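LacI family sugar-binding transcriptional regulator (PDB 4RK0) binds ribose and probably acts as a DNA-binding transcriptional repressor of the LacI family that responds to a sugar. Local coordinates at residues Asp46-Thr50 with Arg51-Tyr55. Numbering follows the deposited sequence.
Sequences DQDVT and REHEY
Asp-48 and Thr-50 meet the first backbone N-H groups of helix 54-59 in a local capping contact. It lies in the loop that leads from strand 39-44 into this helix, at the interface with the second subunit. A type I beta turn from Thr-50 to His-53 folds the chain back. Its closing bond, from His-53 N to Thr-50 O, is weak at 3.5 Å. His-53 holds the N-cap position, and the helix N-H groups meet Thr-50 OG1 and Asp-48 OD2.

Thr-50 OG1 accepts a fairly straight bond from Glu-54 N, 2.9 Å long with an N-H...O angle of 160°. Thr-50 OG1 in turn donates to Asp-48 OD1 at 2.7 Å, on the syn side of the carboxylate and 28° out of its plane. Chi1 of 65° sets OG1 between the backbone N and the carbonyl carbon, from where it reaches both partners. Thr-50 CG2 faces the carboxylate of Glu-54, with Glu-54 OE2 3.7 Å away, and the two side chains cross at about a right angle.

The other carboxylate oxygen, Asp-48 OD2, takes a weak, bent bond from Tyr-55 N at 3.1 Å. It also accepts one from Leu-56 N, in the next residue of the helix. CG of Asp-48 stands anti to its backbone N, which brings the carboxylate to the first turn of the helix. Tyr-55 CB lies 3.3 Å from Asp-48 OD2, while the tyrosine ring stacks on Tyr-34 of the second subunit and its OH bonds to Phe-38 O there.

The buried carboxylate thus spends both oxygens on hydrogen-bond donors. Its negative charge beside the N-terminal end of helix 54-59 would probably be favoured by the helix dipole.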
ATOM      1  N   ASP A  46       0.244   3.750 -13.226  1.00 42.13           N
ATOM      2  CA  ASP A  46       0.243   2.313 -13.558  1.00 50.91           C
ATOM      3  C   ASP A  46      -1.121   1.820 -14.047  1.00 39.53           C
ATOM      4  O   ASP A  46      -1.189   0.866 -14.833  1.00 44.05           O
ATOM      5  CB  ASP A  46       0.707   1.460 -12.361  1.00 52.35           C
ATOM      6  CG  ASP A  46      -0.311   1.435 -11.238  1.00122.00           C
ATOM      7  OD1 ASP A  46      -0.659   2.512 -10.730  1.00 44.69           O
ATOM      8  OD2 ASP A  46      -0.783   0.350 -10.864  1.00 51.72           O
ATOM      9  N   GLN A  47      -2.207   2.457 -13.616  1.00 32.58           N
ATOM     10  CA  GLN A  47      -3.548   2.044 -14.047  1.00 36.36           C
ATOM     11  C   GLN A  47      -4.039   2.721 -15.320  1.00 39.85           C
ATOM     12  O   GLN A  47      -5.180   2.477 -15.731  1.00 36.73           O
ATOM     13  CB  GLN A  47      -4.590   2.203 -12.911  1.00 38.06           C
ATOM     14  CG  GLN A  47      -4.593   1.049 -11.942  1.00 52.26           C
ATOM     15  CD  GLN A  47      -4.799  -0.269 -12.657  1.00 70.29           C
ATOM     16  OE1 GLN A  47      -3.850  -1.014 -12.863  1.00 53.63           O
ATOM     17  NE2 GLN A  47      -6.027  -0.532 -13.088  1.00 54.18           N
ATOM     18  N   ASP A  48      -3.208   3.584 -15.899  1.00 39.41           N
ATOM     19  CA  ASP A  48      -3.423   4.118 -17.252  1.00 41.08           C
ATOM     20  C   ASP A  48      -2.694   3.164 -18.192  1.00 25.15           C
ATOM     21  O   ASP A  48      -1.468   3.256 -18.391  1.00 38.36           O
ATOM     22  CB  ASP A  48      -2.879   5.549 -17.385  1.00 42.14           C
ATOM     23  CG  ASP A  48      -3.140   6.150 -18.777  1.00 54.80           C
ATOM     24  OD1 ASP A  48      -3.664   5.447 -19.659  1.00 40.16           O
ATOM     25  OD2 ASP A  48      -2.838   7.332 -18.987  1.00 39.09           O
ATOM     26  N   VAL A  49      -3.466   2.198 -18.707  1.00 36.32           N
ATOM     27  CA  VAL A  49      -2.896   1.093 -19.505  1.00 59.61           C
ATOM     28  C   VAL A  49      -2.734   1.425 -20.982  1.00 57.95           C
ATOM     29  O   VAL A  49      -2.148   0.641 -21.737  1.00 53.12           O
ATOM     30  CB  VAL A  49      -3.732  -0.204 -19.383  1.00 41.36           C
ATOM     31  CG1 VAL A  49      -3.651  -0.742 -17.959  1.00 59.10           C
ATOM     32  CG2 VAL A  49      -5.187   0.018 -19.793  1.00 83.58           C
ATOM     33  N   THR A  50      -3.245   2.576 -21.403  1.00 47.00           N
ATOM     34  CA  THR A  50      -3.001   3.025 -22.774  1.00 42.69           C
ATOM     35  C   THR A  50      -1.521   3.261 -23.010  1.00 44.79           C
ATOM     36  O   THR A  50      -0.788   3.670 -22.117  1.00 49.65           O
ATOM     37  CB  THR A  50      -3.744   4.323 -23.100  1.00 45.13           C
ATOM     38  OG1 THR A  50      -3.217   5.361 -22.280  1.00 37.00           O
ATOM     39  CG2 THR A  50      -5.256   4.186 -22.881  1.00 42.85           C
ATOM     40  N   ARG A  51      -1.117   3.018 -24.253  1.00 36.52           N
ATOM     41  CA  ARG A  51       0.242   3.181 -24.727  1.00 43.48           C
ATOM     42  C   ARG A  51       0.848   4.547 -24.535  1.00 49.14           C
ATOM     43  O   ARG A  51       2.033   4.657 -24.282  1.00 34.18           O
ATOM     44  CB  ARG A  51       0.274   2.911 -26.240  1.00 74.05           C
ATOM     45  CG  ARG A  51       0.518   1.469 -26.592  1.00 77.93           C
ATOM     46  CD  ARG A  51       1.936   1.108 -26.222  1.00 91.23           C
ATOM     47  NE  ARG A  51       2.362  -0.079 -26.931  1.00104.13           N
ATOM     48  CZ  ARG A  51       2.097  -1.318 -26.547  1.00124.51           C
ATOM     49  NH1 ARG A  51       1.366  -1.549 -25.447  1.00 51.94           N
ATOM     50  NH2 ARG A  51       2.569  -2.321 -27.289  1.00 34.72           N
ATOM     51  N   GLU A  52       0.049   5.589 -24.728  1.00 46.45           N
ATOM     52  CA  GLU A  52       0.582   6.944 -24.691  1.00 38.66           C
ATOM     53  C   GLU A  52      -0.051   7.787 -23.592  1.00 39.40           C
ATOM     54  O   GLU A  52      -0.117   8.993 -23.701  1.00 37.81           O
ATOM     55  CB  GLU A  52       0.438   7.609 -26.051  1.00 36.05           C
ATOM     56  CG  GLU A  52       1.222   6.889 -27.127  1.00 50.70           C
ATOM     57  CD  GLU A  52       0.904   7.415 -28.497  1.00 43.45           C
ATOM     58  OE1 GLU A  52       1.076   8.636 -28.715  1.00 28.98           O
ATOM     59  OE2 GLU A  52       0.439   6.604 -29.324  1.00 32.42           O
ATOM     60  N   HIS A  53      -0.494   7.119 -22.543  1.00 34.64           N
ATOM     61  CA  HIS A  53      -0.926   7.745 -21.312  1.00 37.77           C
ATOM     62  C   HIS A  53      -2.020   8.755 -21.568  1.00 38.39           C
ATOM     63  O   HIS A  53      -1.924   9.895 -21.141  1.00 43.28           O
ATOM     64  CB  HIS A  53       0.273   8.373 -20.577  1.00 36.31           C
ATOM     65  CG  HIS A  53       1.465   7.478 -20.489  1.00 55.29           C
ATOM     66  ND1 HIS A  53       1.418   6.236 -19.884  1.00 75.49           N
ATOM     67  CD2 HIS A  53       2.734   7.634 -20.938  1.00 80.27           C
ATOM     68  CE1 HIS A  53       2.610   5.671 -19.964  1.00 54.82           C
ATOM     69  NE2 HIS A  53       3.425   6.496 -20.600  1.00100.46           N
ATOM     70  N   GLU A  54      -3.075   8.305 -22.243  1.00 33.69           N
ATOM     71  CA  GLU A  54      -4.186   9.149 -22.653  1.00 35.31           C
ATOM     72  C   GLU A  54      -4.898   9.755 -21.449  1.00 45.91           C
ATOM     73  O   GLU A  54      -5.376  10.892 -21.475  1.00 39.21           O
ATOM     74  CB  GLU A  54      -5.205   8.342 -23.478  1.00 35.92           C
ATOM     75  CG  GLU A  54      -4.674   7.793 -24.789  1.00 35.25           C
ATOM     76  CD  GLU A  54      -5.676   6.893 -25.473  1.00 46.65           C
ATOM     77  OE1 GLU A  54      -6.900   7.097 -25.299  1.00 42.49           O
ATOM     78  OE2 GLU A  54      -5.232   5.972 -26.178  1.00 35.66           O
ATOM     79  N   TYR A  55      -4.995   8.982 -20.384  1.00 35.68           N
ATOM     80  CA  TYR A  55      -5.682   9.469 -19.207  1.00 42.11           C
ATOM     81  C   TYR A  55      -4.877  10.549 -18.510  1.00 32.78           C
ATOM     82  O   TYR A  55      -5.448  11.561 -18.049  1.00 37.32           O
ATOM     83  CB  TYR A  55      -5.939   8.341 -18.223  1.00 44.38           C
ATOM     84  CG  TYR A  55      -6.706   8.815 -17.032  1.00 23.68           C
ATOM     85  CD1 TYR A  55      -8.084   9.031 -17.127  1.00 31.31           C
ATOM     86  CD2 TYR A  55      -6.074   9.073 -15.816  1.00 41.17           C
ATOM     87  CE1 TYR A  55      -8.813   9.455 -16.033  1.00 41.97           C
ATOM     88  CE2 TYR A  55      -6.798   9.517 -14.718  1.00 34.67           C
ATOM     89  CZ  TYR A  55      -8.169   9.706 -14.835  1.00 40.99           C
ATOM     90  OH  TYR A  55      -8.942  10.129 -13.773  1.00 34.71           O
TER